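Substrate binding periplasmic protein (Ralstonia solanacearum, PDB 3LOP) binds leucine between the two lobes of a periplasmic binding protein and probably serves amino-acid uptake. Local coordinates at residues Leu31-Asp34 / Trp35-Leu38; Asn64-Asp67 / Met68-Asp72; Asn85-Ala88 / Leu89-Gly93; Phe268-Ala271 / Arg272-Val275. All coordinates share one frame; numbering follows the deposited sequence.

The four contacts fall into two touching pairs, each with its two members on the same side of the chain's centre. Contacts 1 and 4, with centres 9 Å apart, join helix 19-38 to helix 263-275, for instance where W35 CG meets A271 CB at 3.5 Å. Contacts 2 and 3, with centres 15 Å apart, join helix 58-71 to helix 83-91 through V65 CG2 and L89 CD2, 3.8 Å apart. Between the pairs nothing touches: the nearest atoms of contacts 1 and 2 are about 12 Å apart. Contact 3 comes closer to the ligand than contact 2, the N85 side chain lying about 6 Å from the bound leucine and that of V65 about 14 Å.

Contact 1 of 4, residues Leu31-Asp34 / Trp35-Leu38; sequences LYFD and WLNL. With EDO (1,2-ethanediol), chain C.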
# COMPACT_ATOMS: atom_id res chain seq x y z
N LEU A 31 4.82 -9.25 -12.69
CA LEU A 31 3.89 -10.21 -13.25
C LEU A 31 3.01 -9.56 -14.30
O LEU A 31 2.83 -10.10 -15.40
CB LEU A 31 3.00 -10.81 -12.15
CG LEU A 31 1.90 -11.75 -12.65
CD1 LEU A 31 2.52 -12.96 -13.34
CD2 LEU A 31 1.03 -12.19 -11.48
N TYR A 32 2.47 -8.39 -13.98
CA TYR A 32 1.61 -7.73 -14.96
C TYR A 32 2.36 -7.39 -16.24
O TYR A 32 1.85 -7.64 -17.34
CB TYR A 32 0.99 -6.44 -14.40
CG TYR A 32 0.03 -5.87 -15.41
CD1 TYR A 32 -1.21 -6.48 -15.63
CD2 TYR A 32 0.41 -4.83 -16.25
CE1 TYR A 32 -2.04 -6.08 -16.67
CE2 TYR A 32 -0.41 -4.42 -17.30
CZ TYR A 32 -1.63 -5.05 -17.51
OH TYR A 32 -2.42 -4.68 -18.57
N PHE A 33 3.55 -6.83 -16.12
CA PHE A 33 4.30 -6.48 -17.32
C PHE A 33 4.74 -7.71 -18.12
O PHE A 33 4.74 -7.66 -19.35
CB PHE A 33 5.49 -5.59 -16.97
CG PHE A 33 5.09 -4.20 -16.53
CD1 PHE A 33 4.14 -3.48 -17.26
CD2 PHE A 33 5.65 -3.61 -15.41
CE1 PHE A 33 3.76 -2.20 -16.87
CE2 PHE A 33 5.27 -2.33 -15.01
CZ PHE A 33 4.33 -1.63 -15.74
N ASP A 34 5.11 -8.79 -17.45
CA ASP A 34 5.50 -10.00 -18.18
C ASP A 34 4.27 -10.52 -18.94
O ASP A 34 4.38 -10.96 -20.07
CB ASP A 34 5.99 -11.10 -17.22
CG ASP A 34 7.39 -10.83 -16.69
OD1 ASP A 34 8.13 -10.06 -17.32
OD2 ASP A 34 7.75 -11.43 -15.65
N TRP A 35 3.12 -10.45 -18.29
CA TRP A 35 1.84 -10.88 -18.86
C TRP A 35 1.51 -10.00 -20.07
O TRP A 35 1.13 -10.50 -21.14
CB TRP A 35 0.78 -10.77 -17.76
CG TRP A 35 -0.68 -10.81 -18.15
CD1 TRP A 35 -1.61 -9.86 -17.87
CD2 TRP A 35 -1.40 -11.92 -18.73
NE1 TRP A 35 -2.87 -10.29 -18.22
CE2 TRP A 35 -2.77 -11.55 -18.75
CE3 TRP A 35 -1.03 -13.17 -19.23
CZ2 TRP A 35 -3.77 -12.40 -19.24
CZ3 TRP A 35 -2.03 -14.02 -19.72
CH2 TRP A 35 -3.38 -13.62 -19.72
N LEU A 36 1.67 -8.69 -19.91
CA LEU A 36 1.40 -7.75 -20.99
C LEU A 36 2.33 -8.05 -22.16
O LEU A 36 1.90 -8.05 -23.32
CB LEU A 36 1.64 -6.32 -20.49
CG LEU A 36 1.41 -5.18 -21.49
CD1 LEU A 36 -0.05 -5.16 -21.92
CD2 LEU A 36 1.80 -3.86 -20.85
N ASN A 37 3.60 -8.30 -21.87
CA ASN A 37 4.54 -8.62 -22.92
C ASN A 37 4.16 -9.95 -23.60
O ASN A 37 4.25 -10.08 -24.79
CB ASN A 37 5.98 -8.68 -22.39
CG ASN A 37 6.56 -7.29 -22.09
OD1 ASN A 37 6.15 -6.29 -22.69
ND2 ASN A 37 7.52 -7.23 -21.18
N LEU A 38 3.72 -10.94 -22.86
CA LEU A 38 3.34 -12.18 -23.54
C LEU A 38 2.20 -11.93 -24.53
O LEU A 38 2.05 -12.63 -25.54
CB LEU A 38 2.90 -13.22 -22.53
CG LEU A 38 3.95 -13.93 -21.69
CD1 LEU A 38 3.25 -14.95 -20.80
CD2 LEU A 38 4.96 -14.63 -22.59
C1 EDO C . 8.76 -6.82 -17.46
O1 EDO C . 8.74 -7.29 -16.11
C2 EDO C . 10.12 -7.10 -18.07
O2 EDO C . 11.10 -6.27 -17.45
O HOH W 1 8.55 -9.79 -20.04
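Y32 and W35, three residues apart on the helix, meet through ring carbons: CE1 of Y32 lies 4.0 Å from CD1 of W35, at the edge of the indole and in its plane. The ring planes are inclined at 70°, an oblique pairing. Each leaves the helix with CG anti to its backbone N (chi1 -175° for Y32, 165° for W35), beside the carbonyl carbon. L36 sets its methyls against the Y32 ring, CD1 4.1 Å from Y32 OH and CD2 4.2 Å from Y32 CE2; CD2 also meets the edge of the F33 ring. On another face, D34 and N37 share a water, which donates to D34 OD1 (2.8 Å) and accepts from N37 ND2 (3.0 Å). D34 OD1 also takes a bond from O1 of an ethanediol at 3.1 Å, while OD2 is salt-bridged to R30 and N37 ND2 also bonds I47 O, so both flat groups are held at more than one point. The contact forms the last turns of helix 19-38, the crossover between strands 6-12 and 47-53. F33 and L36 rest on I47 of strand 47-53, Y32 meets F290 of helix 284-303 edge-to-face, and W35 NE1 bonds E267 of helix 263-275.

Contact 2 of 4, residues Asn64-Asp67 / Met68-Asp72; sequences NVRD and MARVD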
# COMPACT_ATOMS: atom_id res chain seq x y z
N ASN A 64 18.36 6.02 -5.44
CA ASN A 64 17.90 5.04 -6.42
C ASN A 64 17.09 5.68 -7.54
O ASN A 64 17.37 5.47 -8.72
CB ASN A 64 17.03 3.97 -5.75
CG ASN A 64 17.85 2.92 -5.03
OD1 ASN A 64 19.08 2.97 -5.00
ND2 ASN A 64 17.16 1.96 -4.43
N VAL A 65 16.08 6.47 -7.16
CA VAL A 65 15.24 7.10 -8.17
C VAL A 65 16.01 8.06 -9.07
O VAL A 65 15.85 8.03 -10.28
CB VAL A 65 14.05 7.83 -7.52
CG1 VAL A 65 13.23 8.56 -8.58
CG2 VAL A 65 13.16 6.81 -6.80
N ARG A 66 16.86 8.89 -8.48
CA ARG A 66 17.65 9.83 -9.28
C ARG A 66 18.56 9.06 -10.24
O ARG A 66 18.62 9.39 -11.43
CB ARG A 66 18.49 10.74 -8.38
CG ARG A 66 19.42 11.66 -9.15
CD ARG A 66 20.02 12.74 -8.27
NE ARG A 66 19.06 13.79 -7.96
CZ ARG A 66 18.68 14.13 -6.73
NH1 ARG A 66 19.19 13.49 -5.69
NH2 ARG A 66 17.81 15.11 -6.55
N ASP A 67 19.26 8.05 -9.73
CA ASP A 67 20.15 7.26 -10.57
C ASP A 67 19.40 6.55 -11.70
O ASP A 67 19.80 6.63 -12.87
CB ASP A 67 20.89 6.19 -9.74
CG ASP A 67 21.88 6.78 -8.77
OD1 ASP A 67 22.40 7.89 -9.02
OD2 ASP A 67 22.15 6.13 -7.73
N MSE A 68 18.31 5.86 -11.37
CA MSE A 68 17.55 5.15 -12.39
C MSE A 68 16.88 6.08 -13.41
O MSE A 68 16.75 5.73 -14.58
CB MSE A 68 16.50 4.21 -11.73
CG MSE A 68 17.01 2.75 -11.52
SE MSE A 68 15.77 1.50 -10.72
CE MSE A 68 15.62 2.55 -9.29
N ALA A 69 16.46 7.26 -12.96
CA ALA A 69 15.81 8.20 -13.87
C ALA A 69 16.77 8.69 -14.95
O ALA A 69 16.35 9.07 -16.04
CB ALA A 69 15.27 9.40 -13.09
N ARG A 70 18.06 8.67 -14.64
CA ARG A 70 19.07 9.13 -15.57
C ARG A 70 19.64 8.05 -16.48
O ARG A 70 19.93 8.31 -17.65
CB ARG A 70 20.21 9.79 -14.80
CG ARG A 70 19.77 11.00 -14.01
CD ARG A 70 20.92 11.64 -13.27
NE ARG A 70 20.49 12.84 -12.56
CZ ARG A 70 21.31 13.67 -11.93
NH1 ARG A 70 22.62 13.44 -11.91
NH2 ARG A 70 20.83 14.74 -11.31
N VAL A 71 19.78 6.84 -15.95
CA VAL A 71 20.35 5.74 -16.71
C VAL A 71 19.37 4.83 -17.43
O VAL A 71 19.64 4.36 -18.54
CB VAL A 71 21.24 4.86 -15.79
CG1 VAL A 71 21.79 3.68 -16.58
CG2 VAL A 71 22.37 5.69 -15.21
N ASP A 72 18.21 4.57 -16.82
CA ASP A 72 17.24 3.67 -17.43
C ASP A 72 16.19 4.27 -18.35
O ASP A 72 15.33 3.54 -18.85
CB ASP A 72 16.56 2.85 -16.33
CG ASP A 72 17.55 1.97 -15.58
OD1 ASP A 72 18.23 1.16 -16.24
OD2 ASP A 72 17.63 2.09 -14.34
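From N64 to D67 the carbonyls accept from the amides of M68 to V71 in helical succession, with M68 N 2.8 Å from N64 O; the bond of R70 N to R66 O (3.3 Å) alone is weak, between regular ones. The carbonyl of D67 is gripped twice: V71 N comes nearly along the C=O axis at 3.1 Å, and R70 N reaches the same oxygen at 3.2 Å from 64° out of the carbonyl plane. R70 N thus divides itself between R66 O and D67 O near the end of helix 58-71. Among the side chains, R66 and R70 run side by side and point the same way. R66 CG sits 3.6 Å above one face of the R70 guanidinium, toward its rim, and R66 CD is 3.7 Å from R70 NH2; the two guanidinium planes are 67° apart. Their charged ends converge on one carboxylate, since R66 NE and R70 NH2 both form salt bridges with E97 OE2, which probably offsets the closeness of the two like charges. M68, a selenomethionine, folds back at its last torsion (chi3 -58°), and this brings CE over the preceding turn, 3.5 Å from N64 O and 4.1 Å from N64 CB. The N64 amide itself is fixed from outside, its OD1 bonded to Q60 NE2 and its ND2 to D53 O and S11 OG. The contact closes helix 58-71: N64, D67 and M68 touch R52 of strand 47-53, V65 and M68 reach strand 6-12, and V65, R66 and A69 pack on helix 94-98.

Contact 3 of 4, residues Asn85-Ala88 / Leu89-Gly93; sequences NVEA and LMREG
E87 and M90 cross at a slant, the CE methyl of the selenomethionine lying 3.4 Å from E87 CG. The bend at the end of M90 (chi3 -72°) turns that methyl back toward the previous turn, where it also approaches V86 CG1 at 4.3 Å. R91 crosses E87 obliquely. Bent at chi3, it swings its guanidinium back over the helix, one face above the E87 carbonyl oxygen, which lies 3.7 Å off the plane and toward the rim. The E87 carboxylate stands almost at right angles to the guanidinium, 86° between planes, and OE1 stays 4.1 Å from R91 NH2, beyond a salt bridge. A water fills in, donating to E87 OE1 at 2.6 Å and taking a weak bond from R91 NH2 (3.3 Å); E87 OE2 is held by S111 OG. E92 runs its extended chain along the A88 side, with OE2 3.7 Å from A88 CB. Past E92, G93 has positive phi and serves as N-cap of helix 94-98. Helix 83-91 begins at T83, which with the preceding G82 belongs to the leucine pocket; its first turn thus borders the ligand site of the periplasmic binding fold, and its last ends in a Schellman motif at G93.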
# COMPACT_ATOMS: atom_id res chain seq x y z
N ASN A 85 9.70 7.85 2.78
CA ASN A 85 10.47 7.69 1.56
C ASN A 85 9.89 8.52 0.41
O ASN A 85 10.61 9.22 -0.28
CB ASN A 85 10.54 6.21 1.17
CG ASN A 85 11.21 5.37 2.24
OD1 ASN A 85 12.34 4.90 2.07
ND2 ASN A 85 10.51 5.17 3.35
N VAL A 86 8.58 8.44 0.22
CA VAL A 86 7.95 9.20 -0.85
C VAL A 86 8.00 10.69 -0.55
O VAL A 86 8.24 11.49 -1.45
CB VAL A 86 6.49 8.77 -1.07
CG1 VAL A 86 5.86 9.62 -2.16
CG2 VAL A 86 6.43 7.30 -1.45
N GLU A 87 7.78 11.07 0.71
CA GLU A 87 7.81 12.48 1.06
C GLU A 87 9.20 13.07 0.79
O GLU A 87 9.31 14.26 0.48
CB GLU A 87 7.37 12.69 2.51
CG GLU A 87 5.91 12.32 2.74
CD GLU A 87 5.40 12.67 4.13
OE1 GLU A 87 6.21 12.79 5.07
OE2 GLU A 87 4.16 12.81 4.28
N ALA A 88 10.24 12.25 0.90
CA ALA A 88 11.59 12.73 0.63
C ALA A 88 11.74 12.96 -0.87
O ALA A 88 12.35 13.93 -1.31
CB ALA A 88 12.63 11.71 1.12
N LEU A 89 11.18 12.06 -1.68
CA LEU A 89 11.25 12.22 -3.13
C LEU A 89 10.58 13.53 -3.53
O LEU A 89 11.03 14.21 -4.45
CB LEU A 89 10.57 11.06 -3.85
CG LEU A 89 11.23 9.69 -3.77
CD1 LEU A 89 10.34 8.65 -4.43
CD2 LEU A 89 12.59 9.74 -4.45
N MSE A 90 9.49 13.87 -2.85
CA MSE A 90 8.76 15.09 -3.14
C MSE A 90 9.53 16.31 -2.62
O MSE A 90 9.84 17.23 -3.37
CB MSE A 90 7.36 15.05 -2.49
CG MSE A 90 6.51 13.87 -2.94
SE MSE A 90 4.70 13.87 -2.22
CE MSE A 90 5.07 13.42 -0.40
N ARG A 91 9.85 16.28 -1.33
CA ARG A 91 10.56 17.37 -0.68
C ARG A 91 11.90 17.72 -1.33
O ARG A 91 12.21 18.90 -1.52
CB ARG A 91 10.79 17.02 0.79
CG ARG A 91 11.50 18.10 1.60
CD ARG A 91 11.82 17.62 3.01
NE ARG A 91 10.64 17.10 3.69
CZ ARG A 91 10.41 15.81 3.93
NH1 ARG A 91 11.29 14.89 3.54
NH2 ARG A 91 9.30 15.43 4.56
N GLU A 92 12.69 16.70 -1.65
CA GLU A 92 13.99 16.92 -2.26
C GLU A 92 13.94 17.20 -3.76
O GLU A 92 14.98 17.39 -4.39
CB GLU A 92 14.90 15.73 -1.95
CG GLU A 92 15.19 15.61 -0.46
CD GLU A 92 16.07 14.43 -0.11
OE1 GLU A 92 17.12 14.26 -0.75
OE2 GLU A 92 15.71 13.68 0.82
N GLY A 93 12.73 17.23 -4.31
CA GLY A 93 12.56 17.52 -5.72
C GLY A 93 13.10 16.51 -6.72
O GLY A 93 13.41 16.87 -7.86
O HOH W 2 8.62 12.59 6.10

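Contact 4 of 4, residues Phe268-Ala271 / Arg272-Val275; sequences FNRA and RAAV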
# COMPACT_ATOMS: atom_id res chain seq x y z
N PHE A 268 -5.07 -11.87 -12.44
CA PHE A 268 -3.82 -12.10 -11.73
C PHE A 268 -3.47 -13.59 -11.79
O PHE A 268 -2.35 -13.95 -12.11
CB PHE A 268 -3.94 -11.63 -10.27
CG PHE A 268 -2.66 -11.72 -9.49
CD1 PHE A 268 -2.17 -12.94 -9.05
CD2 PHE A 268 -1.95 -10.56 -9.17
CE1 PHE A 268 -0.99 -13.01 -8.30
CE2 PHE A 268 -0.77 -10.62 -8.43
CZ PHE A 268 -0.29 -11.85 -7.99
N ASN A 269 -4.45 -14.44 -11.49
CA ASN A 269 -4.21 -15.88 -11.51
C ASN A 269 -3.94 -16.40 -12.91
O ASN A 269 -3.12 -17.30 -13.09
CB ASN A 269 -5.39 -16.63 -10.88
CG ASN A 269 -5.40 -16.52 -9.37
OD1 ASN A 269 -4.34 -16.44 -8.74
ND2 ASN A 269 -6.59 -16.52 -8.78
N ARG A 270 -4.62 -15.84 -13.91
CA ARG A 270 -4.39 -16.27 -15.29
C ARG A 270 -2.99 -15.83 -15.71
O ARG A 270 -2.27 -16.58 -16.37
CB ARG A 270 -5.43 -15.67 -16.24
CG ARG A 270 -6.85 -16.25 -16.12
CD ARG A 270 -6.85 -17.78 -16.19
NE ARG A 270 -6.75 -18.38 -14.86
CZ ARG A 270 -6.06 -19.48 -14.58
NH1 ARG A 270 -5.39 -20.12 -15.53
NH2 ARG A 270 -6.04 -19.95 -13.34
N ALA A 271 -2.60 -14.63 -15.31
CA ALA A 271 -1.28 -14.11 -15.64
C ALA A 271 -0.18 -14.97 -15.00
O ALA A 271 0.81 -15.31 -15.65
CB ALA A 271 -1.15 -12.66 -15.16
N ARG A 272 -0.36 -15.30 -13.73
CA ARG A 272 0.62 -16.12 -13.02
C ARG A 272 0.85 -17.44 -13.74
O ARG A 272 2.00 -17.86 -13.94
CB ARG A 272 0.15 -16.38 -11.59
CG ARG A 272 1.08 -17.24 -10.76
CD ARG A 272 0.58 -17.37 -9.33
NE ARG A 272 1.43 -18.23 -8.52
CZ ARG A 272 1.55 -19.54 -8.69
NH1 ARG A 272 0.86 -20.15 -9.64
NH2 ARG A 272 2.35 -20.24 -7.90
N ALA A 273 -0.23 -18.09 -14.15
CA ALA A 273 -0.11 -19.37 -14.84
C ALA A 273 0.52 -19.22 -16.23
O ALA A 273 1.41 -19.99 -16.60
CB ALA A 273 -1.48 -20.04 -14.96
N ALA A 274 0.08 -18.23 -16.98
CA ALA A 274 0.60 -18.01 -18.33
C ALA A 274 2.09 -17.66 -18.34
O ALA A 274 2.85 -18.16 -19.18
CB ALA A 274 -0.19 -16.90 -19.02
N VAL A 275 2.50 -16.81 -17.41
CA VAL A 275 3.90 -16.39 -17.32
C VAL A 275 4.76 -17.47 -16.69
O VAL A 275 5.95 -17.58 -16.99
CB VAL A 275 4.02 -15.09 -16.49
CG1 VAL A 275 5.48 -14.77 -16.19
CG2 VAL A 275 3.38 -13.94 -17.25
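V275 N bonds A271 O at 2.9 Å, and the CG2 methyl of V275 comes to 3.3 Å from the same oxygen. The branch lies there because CG1 is anti to the backbone N (chi1 171°), which puts CG2 beside that N; V275 also touches L38 of helix 19-38. One turn earlier, R272 N bonds F268 O at 2.9 Å, and R272 CB passes 3.5 Å from that oxygen. F268 and A271 are buried by neighbours and form the tightly packed side: the F268 ring meets F290 of helix 284-303 and touches L31 of helix 19-38, while A271 packs against W35 of helix 19-38 and F290. The other side is looser. R270 doubles back through bends at chi2 and chi3, and its NH1 approaches A273 CB at 4.0 Å, a slanting touch on a methyl. R270 and A273 lie on the exposed side, and the R270 side chain is about 5 Å from a bound manganese ion. R272 runs straight from CG to NE and bonds V280 O of the following loop through NE. The polar bonds between the segments are thus all main-chain helix bonds, with no side-chain polar bond joining them, and A271 and A274, with only methyls, let W35 of helix 19-38 come close.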